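Local coordinates for Exo-1,5-alpha-L-arabinofuranobiosidase (Gibberella zeae, PDB 2YDT), which probably hydrolyses alpha-1,5-linked L-arabinofuranosyl chains, releasing arabinobiose units from the chain end, at residues S180-H185 with V197-K202; D316-T321 with S355-R360; R325-F330 with L337-A342. All coordinates share one frame; numbering follows the deposited sequence.

Interaction 1. Residues S180-H185 with V197-K202. With EDG (1,4-dideoxy-1,4-imino-L-arabinitol), chain B.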
ATOM      1  N   SER A 180     -18.296 -10.308   3.375  1.00  8.66           N
ATOM      2  CA  SER A 180     -18.196  -9.693   2.041  1.00  7.98           C
ATOM      3  C   SER A 180     -16.715  -9.506   1.672  1.00  7.61           C
ATOM      4  O   SER A 180     -16.276  -9.830   0.534  1.00  7.82           O
ATOM      5  CB  SER A 180     -18.949  -8.349   2.014  1.00  9.26           C
ATOM      6  OG  SER A 180     -18.883  -7.737   0.746  1.00  9.95           O
ATOM      7  N   GLN A 181     -15.943  -9.022   2.627  1.00  8.00           N
ATOM      8  CA  GLN A 181     -14.489  -9.077   2.543  1.00  6.65           C
ATOM      9  C   GLN A 181     -13.943  -9.170   3.975  1.00  7.59           C
ATOM     10  O   GLN A 181     -14.573  -8.676   4.930  1.00  7.57           O
ATOM     11  CB  GLN A 181     -13.899  -7.858   1.852  1.00  6.92           C
ATOM     12  CG  GLN A 181     -12.421  -7.997   1.468  1.00  7.64           C
ATOM     13  CD  GLN A 181     -11.920  -6.847   0.617  1.00  7.41           C
ATOM     14  OE1 GLN A 181     -11.955  -6.917  -0.599  1.00  7.69           O
ATOM     15  NE2 GLN A 181     -11.540  -5.725   1.260  1.00  6.23           N
ATOM     16  N   LYS A 182     -12.776  -9.801   4.112  1.00  7.29           N
ATOM     17  CA  LYS A 182     -12.020  -9.790   5.354  1.00  7.85           C
ATOM     18  C   LYS A 182     -10.542  -9.560   5.011  1.00  7.67           C
ATOM     19  O   LYS A 182     -10.184  -9.495   3.842  1.00  7.25           O
ATOM     20  CB  LYS A 182     -12.241 -11.084   6.153  1.00  8.47           C
ATOM     21  CG  LYS A 182     -11.732 -12.345   5.458  1.00  9.96           C
ATOM     22  CD  LYS A 182     -11.924 -13.608   6.311  1.00 10.30           C
ATOM     23  CE  LYS A 182     -11.331 -14.845   5.703  1.00 14.28           C
ATOM     24  NZ  LYS A 182     -11.640 -16.041   6.630  1.00 12.54           N
ATOM     25  N   LEU A 183      -9.714  -9.416   6.032  1.00  6.95           N
ATOM     26  CA  LEU A 183      -8.286  -9.129   5.923  1.00  7.12           C
ATOM     27  C   LEU A 183      -7.526 -10.317   6.489  1.00  6.58           C
ATOM     28  O   LEU A 183      -7.883 -10.843   7.552  1.00  6.44           O
ATOM     29  CB  LEU A 183      -7.923  -7.846   6.689  1.00  6.65           C
ATOM     30  CG  LEU A 183      -8.490  -6.601   6.045  1.00  8.30           C
ATOM     31  CD1 LEU A 183      -8.324  -5.390   6.940  1.00  7.51           C
ATOM     32  CD2 LEU A 183      -7.781  -6.350   4.682  1.00 10.80           C
ATOM     33  N   VAL A 184      -6.511 -10.760   5.752  1.00  6.80           N
ATOM     34  CA  VAL A 184      -5.785 -11.994   6.044  1.00  6.31           C
ATOM     35  C   VAL A 184      -4.327 -11.860   5.717  1.00  6.73           C
ATOM     36  O   VAL A 184      -3.914 -10.894   5.074  1.00  7.70           O
ATOM     37  CB  VAL A 184      -6.326 -13.196   5.236  1.00  6.00           C
ATOM     38  CG1 VAL A 184      -7.836 -13.391   5.379  1.00  7.32           C
ATOM     39  CG2 VAL A 184      -5.998 -13.073   3.739  1.00  8.24           C
ATOM     40  N   HIS A 185      -3.521 -12.840   6.149  1.00  7.33           N
ATOM     41  CA  HIS A 185      -2.112 -12.903   5.747  1.00  6.77           C
ATOM     42  C   HIS A 185      -1.666 -14.332   5.537  1.00  7.77           C
ATOM     43  O   HIS A 185      -2.309 -15.289   5.996  1.00  7.88           O
ATOM     44  CB  HIS A 185      -1.178 -12.190   6.722  1.00  6.52           C
ATOM     45  CG  HIS A 185      -0.900 -12.932   7.993  1.00  7.31           C
ATOM     46  ND1 HIS A 185      -1.528 -12.638   9.189  1.00  8.93           N
ATOM     47  CD2 HIS A 185      -0.010 -13.920   8.268  1.00  7.72           C
ATOM     48  CE1 HIS A 185      -1.058 -13.442  10.136  1.00  8.84           C
ATOM     49  NE2 HIS A 185      -0.150 -14.248   9.598  1.00  8.88           N
ATOM     50  N   VAL A 197      -3.618 -19.620   5.330  1.00  9.76           N
ATOM     51  CA  VAL A 197      -4.194 -18.277   5.562  1.00 10.41           C
ATOM     52  C   VAL A 197      -4.540 -18.060   7.030  1.00 10.36           C
ATOM     53  O   VAL A 197      -5.171 -18.934   7.673  1.00 12.09           O
ATOM     54  CB  VAL A 197      -5.402 -18.065   4.684  1.00  8.66           C
ATOM     55  CG1 VAL A 197      -6.097 -16.711   4.968  1.00 11.59           C
ATOM     56  CG2 VAL A 197      -5.019 -18.138   3.199  1.00 11.98           C
ATOM     57  N   VAL A 198      -4.127 -16.907   7.564  1.00 10.09           N
ATOM     58  CA  VAL A 198      -4.446 -16.484   8.938  1.00  9.24           C
ATOM     59  C   VAL A 198      -5.284 -15.207   8.865  1.00  9.00           C
ATOM     60  O   VAL A 198      -4.880 -14.238   8.210  1.00  8.44           O
ATOM     61  CB  VAL A 198      -3.193 -16.214   9.745  1.00  9.81           C
ATOM     62  CG1 VAL A 198      -3.487 -15.700  11.200  1.00 11.04           C
ATOM     63  CG2 VAL A 198      -2.250 -17.472   9.780  1.00 11.95           C
ATOM     64  N   ASP A 199      -6.425 -15.187   9.563  1.00  8.82           N
ATOM     65  CA  ASP A 199      -7.269 -13.981   9.589  1.00  8.91           C
ATOM     66  C   ASP A 199      -6.635 -12.886  10.440  1.00  8.92           C
ATOM     67  O   ASP A 199      -6.097 -13.157  11.547  1.00  9.42           O
ATOM     68  CB  ASP A 199      -8.641 -14.308  10.141  1.00 10.41           C
ATOM     69  CG  ASP A 199      -9.478 -15.166   9.189  1.00 12.48           C
ATOM     70  OD1 ASP A 199      -9.109 -15.348   8.009  1.00 16.21           O
ATOM     71  OD2 ASP A 199     -10.453 -15.800   9.665  1.00 22.05           O
ATOM     72  N   ASP A 200      -6.684 -11.647   9.921  1.00  8.54           N
ATOM     73  CA  ASP A 200      -6.146 -10.468  10.574  1.00  8.58           C
ATOM     74  C   ASP A 200      -7.235  -9.549  11.151  1.00  8.84           C
ATOM     75  O   ASP A 200      -6.981  -8.863  12.146  1.00  8.74           O
ATOM     76  CB  ASP A 200      -5.283  -9.645   9.614  1.00  8.22           C
ATOM     77  CG  ASP A 200      -4.022 -10.356   9.193  1.00  9.74           C
ATOM     78  OD1 ASP A 200      -3.425 -11.058  10.028  1.00  9.61           O
ATOM     79  OD2 ASP A 200      -3.656 -10.197   7.994  1.00  8.02           O
ATOM     80  N   THR A 201      -8.378  -9.468  10.469  1.00  7.95           N
ATOM     81  CA  THR A 201      -9.467  -8.571  10.853  1.00  8.10           C
ATOM     82  C   THR A 201     -10.686  -9.011  10.070  1.00  9.36           C
ATOM     83  O   THR A 201     -10.635  -9.194   8.856  1.00  8.58           O
ATOM     84  CB  THR A 201      -9.131  -7.068  10.565  1.00  8.13           C
ATOM     85  OG1 THR A 201      -8.348  -6.535  11.635  1.00  7.90           O
ATOM     86  CG2 THR A 201     -10.391  -6.215  10.420  1.00  8.69           C
ATOM     87  N   LYS A 202     -11.790  -9.222  10.778  1.00  9.02           N
ATOM     88  CA  LYS A 202     -13.048  -9.596  10.167  1.00  9.23           C
ATOM     89  C   LYS A 202     -14.193  -9.175  11.074  1.00 10.43           C
ATOM     90  O   LYS A 202     -14.024  -9.048  12.276  1.00 10.84           O
ATOM     91  CB  LYS A 202     -13.140 -11.094   9.907  1.00 10.51           C
ATOM     92  CG  LYS A 202     -13.077 -11.970  11.135  1.00 11.76           C
ATOM     93  CD  LYS A 202     -12.846 -13.423  10.717  1.00 15.68           C
ATOM     94  CE  LYS A 202     -12.741 -14.334  11.919  1.00 19.78           C
ATOM     95  NZ  LYS A 202     -12.440 -15.708  11.450  1.00 22.17           N
TER
HETATM   96  O2' EDG B 500     -10.147  -3.625  -0.117  1.00  6.35           O
HETATM   97  C2' EDG B 500     -11.162  -3.209  -1.074  1.00  7.11           C
HETATM   98  C1' EDG B 500     -10.930  -1.765  -1.469  1.00  7.01           C
HETATM   99  N4' EDG B 500     -10.542  -1.811  -2.885  1.00  7.19           N
HETATM  100  C3' EDG B 500     -11.142  -4.028  -2.371  1.00  7.45           C
HETATM  101  O3' EDG B 500     -12.247  -4.950  -2.506  1.00  7.62           O
HETATM  102  C4' EDG B 500     -11.209  -2.963  -3.481  1.00  6.99           C
HETATM  103  C5' EDG B 500     -10.623  -3.365  -4.807  1.00  7.78           C
HETATM  104  O5' EDG B 500     -11.017  -2.385  -5.756  1.00  6.87           O
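Lys-182 and Asp-199 supply the charged part of this contact. The lysine sets out with CG between its backbone N and carbonyl carbon (chi1 64°) and runs extended from there; its NZ meets Asp-199 OD1 at 3.0 Å on the syn side, out of the carboxylate plane, with only a weak bond to OD2. Lys-202 NZ takes that OD2 from the anti side at 2.7 Å, so one carboxylate lies between two ammonium groups and should ease their repulsion. Asp-175 is a second partner for Lys-182.

A second carboxylate pairs with a ring. His-185 ND1 donates to the syn lone pair of Asp-200 OD1 at 2.6 Å, in the ring plane, and the two flat groups are nearly coplanar (12° apart), a geometry that should restrain the imidazole's rotation. Val-198 CB makes a CH-pi contact over one face, displaced toward the CE1–NE2 rim.

The backbones form a beta hairpin, strands 182-188 and 198-201, the third and fourth of a four-stranded blade in a six-bladed beta-propeller. A classic bulge interrupts it: Asp-200 and Thr-201 both face Leu-183, whose O accepts from Asp-200 N at 2.8 Å and, from the same face, from Thr-201 N at 3.3 Å. Beyond the bulge His-185 and Val-198 exchange two backbone bonds.

Apolar packing adds Val-184 CB against Val-197 CG1 at 3.5 Å.

Just before the strand, Gln-181 binds the iminosugar with both amide atoms: OE1 accepts from O3' of the inhibitor at 2.8 Å, and NE2 donates to O2' at 2.9 Å.

Interaction 2. Residues D316-T321 with S355-R360. With MN (manganese (II) ion), chain M; SO4 (sulfate ion), chain D.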
ATOM      1  N   ASP A 316      -1.758  20.091   6.683  1.00 13.60           N
ATOM      2  CA  ASP A 316      -1.782  20.266   5.240  1.00 13.69           C
ATOM      3  C   ASP A 316      -0.436  19.987   4.640  1.00 13.64           C
ATOM      4  O   ASP A 316       0.614  20.238   5.256  1.00 13.33           O
ATOM      5  CB  ASP A 316      -2.178  21.718   4.873  1.00 14.45           C
ATOM      6  CG  ASP A 316      -3.583  22.028   5.187  1.00 18.28           C
ATOM      7  OD1 ASP A 316      -4.477  21.216   4.874  1.00 20.19           O
ATOM      8  OD2 ASP A 316      -3.833  23.113   5.755  1.00 24.99           O
ATOM      9  N   VAL A 317      -0.464  19.457   3.407  1.00 12.90           N
ATOM     10  CA  VAL A 317       0.735  19.234   2.623  1.00 11.94           C
ATOM     11  C   VAL A 317       0.434  19.618   1.171  1.00 12.22           C
ATOM     12  O   VAL A 317      -0.737  19.725   0.816  1.00 12.97           O
ATOM     13  CB  VAL A 317       1.189  17.729   2.679  1.00 11.43           C
ATOM     14  CG1 VAL A 317       1.654  17.323   4.112  1.00 10.22           C
ATOM     15  CG2 VAL A 317       0.085  16.824   2.146  1.00 11.87           C
ATOM     16  N   PRO A 318       1.466  19.808   0.343  1.00 12.01           N
ATOM     17  CA  PRO A 318       1.173  20.261  -1.015  1.00 13.00           C
ATOM     18  C   PRO A 318       0.750  19.206  -2.029  1.00 12.64           C
ATOM     19  O   PRO A 318       0.345  19.548  -3.140  1.00 13.99           O
ATOM     20  CB  PRO A 318       2.475  20.887  -1.475  1.00 13.65           C
ATOM     21  CG  PRO A 318       3.513  20.363  -0.597  1.00 14.71           C
ATOM     22  CD  PRO A 318       2.896  19.919   0.667  1.00 13.46           C
ATOM     23  N   GLN A 319       0.888  17.937  -1.656  1.00 11.51           N
ATOM     24  CA  GLN A 319       0.561  16.850  -2.571  1.00 10.73           C
ATOM     25  C   GLN A 319      -0.950  16.638  -2.573  1.00 11.14           C
ATOM     26  O   GLN A 319      -1.595  16.618  -1.529  1.00 12.06           O
ATOM     27  CB  GLN A 319       1.294  15.586  -2.119  1.00 10.27           C
ATOM     28  CG  GLN A 319       1.075  14.388  -3.050  1.00 10.08           C
ATOM     29  CD  GLN A 319       1.802  14.517  -4.365  1.00 10.84           C
ATOM     30  OE1 GLN A 319       2.733  15.344  -4.556  1.00 11.71           O
ATOM     31  NE2 GLN A 319       1.389  13.684  -5.311  1.00  9.44           N
ATOM     32  N   PRO A 320      -1.572  16.509  -3.781  1.00 10.52           N
ATOM     33  CA  PRO A 320      -3.006  16.367  -3.834  1.00 10.96           C
ATOM     34  C   PRO A 320      -3.574  15.038  -3.304  1.00 10.37           C
ATOM     35  O   PRO A 320      -2.846  14.057  -3.136  1.00 10.57           O
ATOM     36  CB  PRO A 320      -3.303  16.521  -5.329  1.00 11.87           C
ATOM     37  CG  PRO A 320      -2.102  16.110  -6.000  1.00 12.06           C
ATOM     38  CD  PRO A 320      -0.969  16.561  -5.116  1.00 10.78           C
ATOM     39  N   THR A 321      -4.878  15.034  -3.080  1.00  9.82           N
ATOM     40  CA  THR A 321      -5.625  13.824  -2.727  1.00 10.18           C
ATOM     41  C   THR A 321      -5.522  12.797  -3.848  1.00  9.69           C
ATOM     42  O   THR A 321      -5.650  13.127  -5.045  1.00 10.71           O
ATOM     43  CB  THR A 321      -7.065  14.158  -2.487  1.00  9.82           C
ATOM     44  OG1 THR A 321      -7.134  15.091  -1.380  1.00 11.43           O
ATOM     45  CG2 THR A 321      -7.894  12.903  -2.195  1.00  9.77           C
ATOM     46  N   SER A 355       2.745  11.368  -9.457  1.00  8.66           N
ATOM     47  CA  SER A 355       3.569  12.474  -9.007  1.00  8.97           C
ATOM     48  C   SER A 355       3.935  12.306  -7.538  1.00  8.42           C
ATOM     49  O   SER A 355       3.410  11.425  -6.863  1.00  8.43           O
ATOM     50  CB  SER A 355       2.830  13.796  -9.181  1.00  8.75           C
ATOM     51  OG  SER A 355       1.723  13.919  -8.291  1.00  8.52           O
ATOM     52  N   ALA A 356       4.843  13.157  -7.036  1.00  9.21           N
ATOM     53  CA  ALA A 356       5.238  13.066  -5.621  1.00  8.97           C
ATOM     54  C   ALA A 356       5.686  14.427  -5.122  1.00  9.37           C
ATOM     55  O   ALA A 356       6.063  15.299  -5.916  1.00 10.62           O
ATOM     56  CB  ALA A 356       6.346  12.052  -5.413  1.00  9.48           C
ATOM     57  N   SER A 357       5.662  14.562  -3.803  1.00 10.30           N
ATOM     58  CA  SER A 357       6.278  15.683  -3.098  1.00 10.07           C
ATOM     59  C   SER A 357       7.155  15.121  -1.978  1.00 10.82           C
ATOM     60  O   SER A 357       6.871  14.047  -1.451  1.00 10.18           O
ATOM     61  CB  SER A 357       5.193  16.548  -2.464  1.00 11.05           C
ATOM     62  OG  SER A 357       4.319  17.134  -3.411  1.00 10.85           O
ATOM     63  N   VAL A 358       8.201  15.864  -1.586  1.00 10.79           N
ATOM     64  CA  VAL A 358       8.965  15.548  -0.393  1.00 10.58           C
ATOM     65  C   VAL A 358       8.864  16.781   0.505  1.00 11.07           C
ATOM     66  O   VAL A 358       9.184  17.887   0.060  1.00 11.50           O
ATOM     67  CB  VAL A 358      10.415  15.189  -0.678  1.00 10.78           C
ATOM     68  CG1 VAL A 358      11.243  15.172   0.636  1.00 12.48           C
ATOM     69  CG2 VAL A 358      10.485  13.853  -1.411  1.00 12.22           C
ATOM     70  N   VAL A 359       8.381  16.569   1.708  1.00 11.22           N
ATOM     71  CA  VAL A 359       8.187  17.623   2.738  1.00 11.79           C
ATOM     72  C   VAL A 359       9.030  17.291   3.962  1.00 12.50           C
ATOM     73  O   VAL A 359       9.518  16.178   4.120  1.00 11.86           O
ATOM     74  CB  VAL A 359       6.738  17.744   3.163  1.00 12.83           C
ATOM     75  CG1 VAL A 359       5.847  18.050   1.962  1.00 14.71           C
ATOM     76  CG2 VAL A 359       6.245  16.469   3.916  1.00 11.54           C
ATOM     77  N   ARG A 360       9.263  18.291   4.823  1.00 12.48           N
ATOM     78  CA  ARG A 360       9.852  18.083   6.118  1.00 13.62           C
ATOM     79  C   ARG A 360       8.780  18.163   7.201  1.00 13.78           C
ATOM     80  O   ARG A 360       8.026  19.134   7.279  1.00 14.45           O
ATOM     81  CB  ARG A 360      10.923  19.190   6.413  1.00 13.73           C
ATOM     82  CG  ARG A 360      12.225  18.934   5.807  1.00 16.44           C
ATOM     83  CD  ARG A 360      13.319  19.932   6.296  1.00 16.93           C
ATOM     84  NE  ARG A 360      14.500  19.643   5.520  1.00 17.76           N
ATOM     85  CZ  ARG A 360      15.336  18.642   5.766  1.00 15.86           C
ATOM     86  NH1 ARG A 360      15.203  17.894   6.849  1.00 16.76           N
ATOM     87  NH2 ARG A 360      16.334  18.427   4.955  1.00 19.88           N
TER
HETATM   88 MN    MN M1511      -6.640  21.259   5.071  0.60 23.42          MN
HETATM   89  S   SO4 D1502      15.495  21.356   2.317  0.90 20.95           S
HETATM   90  O1  SO4 D1502      16.241  20.118   2.411  0.90 22.17           O
HETATM   91  O2  SO4 D1502      14.500  21.476   3.351  0.90 19.02           O
HETATM   92  O3  SO4 D1502      16.488  22.431   2.296  0.90 24.15           O
HETATM   93  O4  SO4 D1502      14.843  21.506   1.016  0.90 20.11           O
HETATM   94  O   HOH W   1      -6.725  21.194   6.779  0.40 19.61           O
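Gln-319 lays its amide against residues 355-360 of strand 354-360 and bonds to two serines there. With CG anti to the backbone N (chi1 -177°) the chain reaches out from the loop, and the turn at chi2 (72°) sets CD, which carries both amide atoms, beside the strand. OE1 accepts from Ser-357 OG at 2.7 Å, with the hydroxyl in the plane of the amide carbonyl. On the other branch NE2 donates to Ser-355 OG at 3.0 Å, the oxygen lying slightly out of the amide plane. Both serines direct CB toward the loop while Ala-356 between them turns away, the ordinary alternation of a strand, and with an acceptor on one branch and a donor on the other the amide's rotation is set. Ser-357 OG also bonds to Asn-13 N.

Beside these polar bonds, Pro-318 and Val-359 run by one another with their side chains oppositely directed, ring atom CD of Pro-318 meeting Val-359 CG1 at 3.7 Å.

The far ends hold ions. Asp-316 OD1 binds manganese at 2.2 Å, a site shared with Glu-299. Arg-360 offers its guanidinium edge to a sulfate, probably from the crystallisation liquor, through NE (2.8 Å to O2) and NH2, while NH1 forms salt bridges with Asp-333 and Asp-335.

The loop 316-321 leads out of the outermost strand of the preceding blade and packs on a strand of the last one, whose outermost strand, 11-17, comes from the N-terminus: the "Velcro" closure typical of beta-propellers.

Interaction 3. Residues R325-F330 with L337-A342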
ATOM      1  N   ARG A 325      -2.938   6.972  -1.779  1.00  6.72           N
ATOM      2  CA  ARG A 325      -1.752   7.807  -1.735  1.00  6.02           C
ATOM      3  C   ARG A 325      -0.783   7.208  -0.726  1.00  6.95           C
ATOM      4  O   ARG A 325      -1.211   6.842   0.388  1.00  7.62           O
ATOM      5  CB  ARG A 325      -2.161   9.258  -1.413  1.00  7.24           C
ATOM      6  CG  ARG A 325      -1.086  10.289  -1.714  1.00  7.23           C
ATOM      7  CD  ARG A 325      -1.520  11.718  -1.319  1.00  7.49           C
ATOM      8  NE  ARG A 325      -1.759  11.802   0.117  1.00  7.99           N
ATOM      9  CZ  ARG A 325      -1.986  12.927   0.771  1.00 11.55           C
ATOM     10  NH1 ARG A 325      -1.960  14.082   0.120  1.00 10.64           N
ATOM     11  NH2 ARG A 325      -2.269  12.898   2.075  1.00 11.11           N
ATOM     12  N   SER A 326       0.486   7.086  -1.109  1.00  6.11           N
ATOM     13  CA  SER A 326       1.461   6.356  -0.315  1.00  7.04           C
ATOM     14  C   SER A 326       2.517   7.254   0.262  1.00  7.38           C
ATOM     15  O   SER A 326       2.643   8.441  -0.119  1.00  8.03           O
ATOM     16  CB  SER A 326       2.105   5.234  -1.135  1.00  6.85           C
ATOM     17  OG  SER A 326       2.630   5.694  -2.334  1.00  7.65           O
ATOM     18  N   LEU A 327       3.270   6.694   1.206  1.00  8.07           N
ATOM     19  CA  LEU A 327       4.269   7.446   1.979  1.00  7.85           C
ATOM     20  C   LEU A 327       5.580   6.702   2.081  1.00  8.63           C
ATOM     21  O   LEU A 327       5.634   5.459   2.039  1.00  8.36           O
ATOM     22  CB  LEU A 327       3.736   7.674   3.399  1.00  7.90           C
ATOM     23  CG  LEU A 327       2.405   8.369   3.600  1.00  6.87           C
ATOM     24  CD1 LEU A 327       1.905   8.265   5.112  1.00 10.57           C
ATOM     25  CD2 LEU A 327       2.479   9.836   3.163  1.00  9.60           C
ATOM     26  N   LEU A 328       6.664   7.463   2.203  1.00  8.39           N
ATOM     27  CA  LEU A 328       7.984   6.916   2.350  1.00  9.85           C
ATOM     28  C   LEU A 328       8.794   7.823   3.283  1.00 10.88           C
ATOM     29  O   LEU A 328       8.768   9.052   3.139  1.00  9.24           O
ATOM     30  CB  LEU A 328       8.642   6.830   0.972  1.00 11.29           C
ATOM     31  CG  LEU A 328      10.047   6.294   0.952  1.00 11.73           C
ATOM     32  CD1 LEU A 328      10.305   5.490  -0.323  1.00 14.77           C
ATOM     33  CD2 LEU A 328      11.058   7.473   1.135  1.00 14.17           C
ATOM     34  N   THR A 329       9.488   7.218   4.230  0.70 10.95           N
ATOM     35  CA  THR A 329      10.422   7.955   5.107  0.70 12.00           C
ATOM     36  C   THR A 329      11.866   7.651   4.677  0.70 12.07           C
ATOM     37  O   THR A 329      12.157   6.545   4.243  0.70 14.04           O
ATOM     38  CB  THR A 329      10.148   7.619   6.602  0.70 12.89           C
ATOM     39  OG1 THR A 329      10.956   8.482   7.418  0.70 14.48           O
ATOM     40  CG2 THR A 329      10.501   6.166   6.903  0.70 15.18           C
ATOM     41  N   PHE A 330      12.782   8.618   4.756  1.00 11.78           N
ATOM     42  CA  PHE A 330      14.145   8.462   4.259  1.00 12.10           C
ATOM     43  C   PHE A 330      15.093   8.068   5.369  1.00 14.28           C
ATOM     44  O   PHE A 330      15.092   8.712   6.429  1.00 13.25           O
ATOM     45  CB  PHE A 330      14.657   9.780   3.648  1.00 12.85           C
ATOM     46  CG  PHE A 330      13.969  10.180   2.345  1.00 10.80           C
ATOM     47  CD1 PHE A 330      14.572   9.904   1.133  1.00 14.00           C
ATOM     48  CD2 PHE A 330      12.734  10.810   2.337  1.00 13.55           C
ATOM     49  CE1 PHE A 330      13.949  10.276  -0.104  1.00 13.44           C
ATOM     50  CE2 PHE A 330      12.121  11.150   1.121  1.00 12.67           C
ATOM     51  CZ  PHE A 330      12.746  10.904  -0.079  1.00 12.59           C
ATOM     52  N   LEU A 337       9.761  13.316   4.327  1.00 11.24           N
ATOM     53  CA  LEU A 337       8.643  12.432   4.034  1.00 10.83           C
ATOM     54  C   LEU A 337       8.247  12.601   2.564  1.00 10.26           C
ATOM     55  O   LEU A 337       7.900  13.701   2.140  1.00  9.86           O
ATOM     56  CB  LEU A 337       7.459  12.761   4.932  1.00 10.11           C
ATOM     57  CG  LEU A 337       6.158  11.959   4.704  1.00  9.79           C
ATOM     58  CD1 LEU A 337       6.264  10.518   5.294  1.00 11.24           C
ATOM     59  CD2 LEU A 337       4.962  12.682   5.308  1.00 11.76           C
ATOM     60  N   MET A 338       8.256  11.492   1.809  1.00  9.78           N
ATOM     61  CA  MET A 338       7.717  11.522   0.430  1.00  9.89           C
ATOM     62  C   MET A 338       6.259  11.103   0.458  1.00  8.89           C
ATOM     63  O   MET A 338       5.886  10.151   1.181  1.00  8.82           O
ATOM     64  CB  MET A 338       8.522  10.587  -0.488  1.00 10.43           C
ATOM     65  CG  MET A 338       7.888  10.385  -1.848  1.00 13.31           C
ATOM     66  SD  MET A 338       8.947   9.350  -2.943  1.00 18.86           S
ATOM     67  CE  MET A 338       9.881  10.640  -3.535  1.00 13.98           C
ATOM     68  N   ILE A 339       5.434  11.816  -0.314  1.00  7.92           N
ATOM     69  CA  ILE A 339       4.025  11.559  -0.470  1.00  8.07           C
ATOM     70  C   ILE A 339       3.796  11.385  -1.976  1.00  8.51           C
ATOM     71  O   ILE A 339       4.134  12.280  -2.772  1.00  8.99           O
ATOM     72  CB  ILE A 339       3.143  12.728   0.065  1.00  7.54           C
ATOM     73  CG1 ILE A 339       3.647  13.153   1.450  1.00 10.26           C
ATOM     74  CG2 ILE A 339       1.662  12.325   0.047  1.00  7.58           C
ATOM     75  CD1 ILE A 339       3.012  14.434   1.985  1.00 12.41           C
ATOM     76  N   MET A 340       3.293  10.201  -2.395  1.00  8.24           N
ATOM     77  CA  MET A 340       3.268   9.802  -3.808  1.00  8.27           C
ATOM     78  C   MET A 340       1.866   9.349  -4.156  1.00  6.87           C
ATOM     79  O   MET A 340       1.229   8.609  -3.405  1.00  7.26           O
ATOM     80  CB  MET A 340       4.229   8.636  -4.058  1.00  7.40           C
ATOM     81  CG  MET A 340       4.427   8.253  -5.531  1.00  6.95           C
ATOM     82  SD  MET A 340       5.282   6.654  -5.601  1.00  9.02           S
ATOM     83  CE  MET A 340       5.537   6.503  -7.359  1.00 11.43           C
ATOM     84  N   GLY A 341       1.357   9.803  -5.302  1.00  7.19           N
ATOM     85  CA  GLY A 341       0.038   9.416  -5.757  1.00  7.65           C
ATOM     86  C   GLY A 341      -0.082   9.251  -7.241  1.00  7.74           C
ATOM     87  O   GLY A 341       0.784   9.730  -8.012  1.00  7.76           O
ATOM     88  N   ALA A 342      -1.139   8.526  -7.630  1.00  8.09           N
ATOM     89  CA  ALA A 342      -1.431   8.314  -9.046  1.00  7.61           C
ATOM     90  C   ALA A 342      -2.882   8.623  -9.361  1.00  8.02           C
ATOM     91  O   ALA A 342      -3.492   8.018 -10.237  1.00  8.08           O
ATOM     92  CB  ALA A 342      -0.986   6.916  -9.530  1.00  7.47           C
TER
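Ile-339 rests CG2 on one face of the Arg-325 guanidinium, 3.4 Å above its plane and off toward the rim, closest to NE and CD. The bend in the arginine chain at chi3 (62°) places NE within 3.5 Å of Ile-339 CG2. For the Phe-330 ring, Leu-328 CD2 from its own strand sits over the centre of one face, Leu-337 N lies at the edge, and CE2 touches Met-338 CB at 4.0 Å.

The backbones that carry these groups form a regular antiparallel hairpin. Ser-326 with Met-340 and Leu-328 with Met-338 are hydrogen-bonded pairs, each joined by two backbone bonds; Ser-326 N to Met-340 O measures 2.9 Å. Leu-327 and Ile-339, a non-hydrogen-bonded pair, lie side by side, with CD2 of the leucine 3.9 Å from CG1 of the isoleucine. On that face Leu-327 packs against Tyr-277 and Val-279 of one neighbouring blade, while Leu-328 on the other face reaches Pro-33 of the next.

Polar side-chain ends are satisfied elsewhere: Arg-325 by Ser-293 and Ser-298, Ser-326 by Ala-31. Between the strands, then, hydrogen bonding is left to the backbone and the side chains contribute mainly apolar packing, which suits a buried inner hairpin.

How the interactions relate
Interactions 2 and 3 belong to one blade of the propeller, their centres about 8 Å apart; interaction 1 sits in another blade across the chain's centre, with centres about 32 Å from interaction 2 and 26 Å from interaction 3. Along the chain, both segments of interaction 1 come first; residues 316-321 follow, then the whole hairpin of interaction 3, and lastly 355-360. Strands 336-341 and 354-360 are neighbours linked by probable backbone hydrogen bonds such as Leu-337 N to Val-359 O, so the hairpin of interaction 3 and the strand on which loop 316-321 packs are parts of one sheet. The sugar and inhibitor lie centrally, where interaction 1 extends a ligand-binding residue; interaction 2 belongs to the metal-bearing periphery.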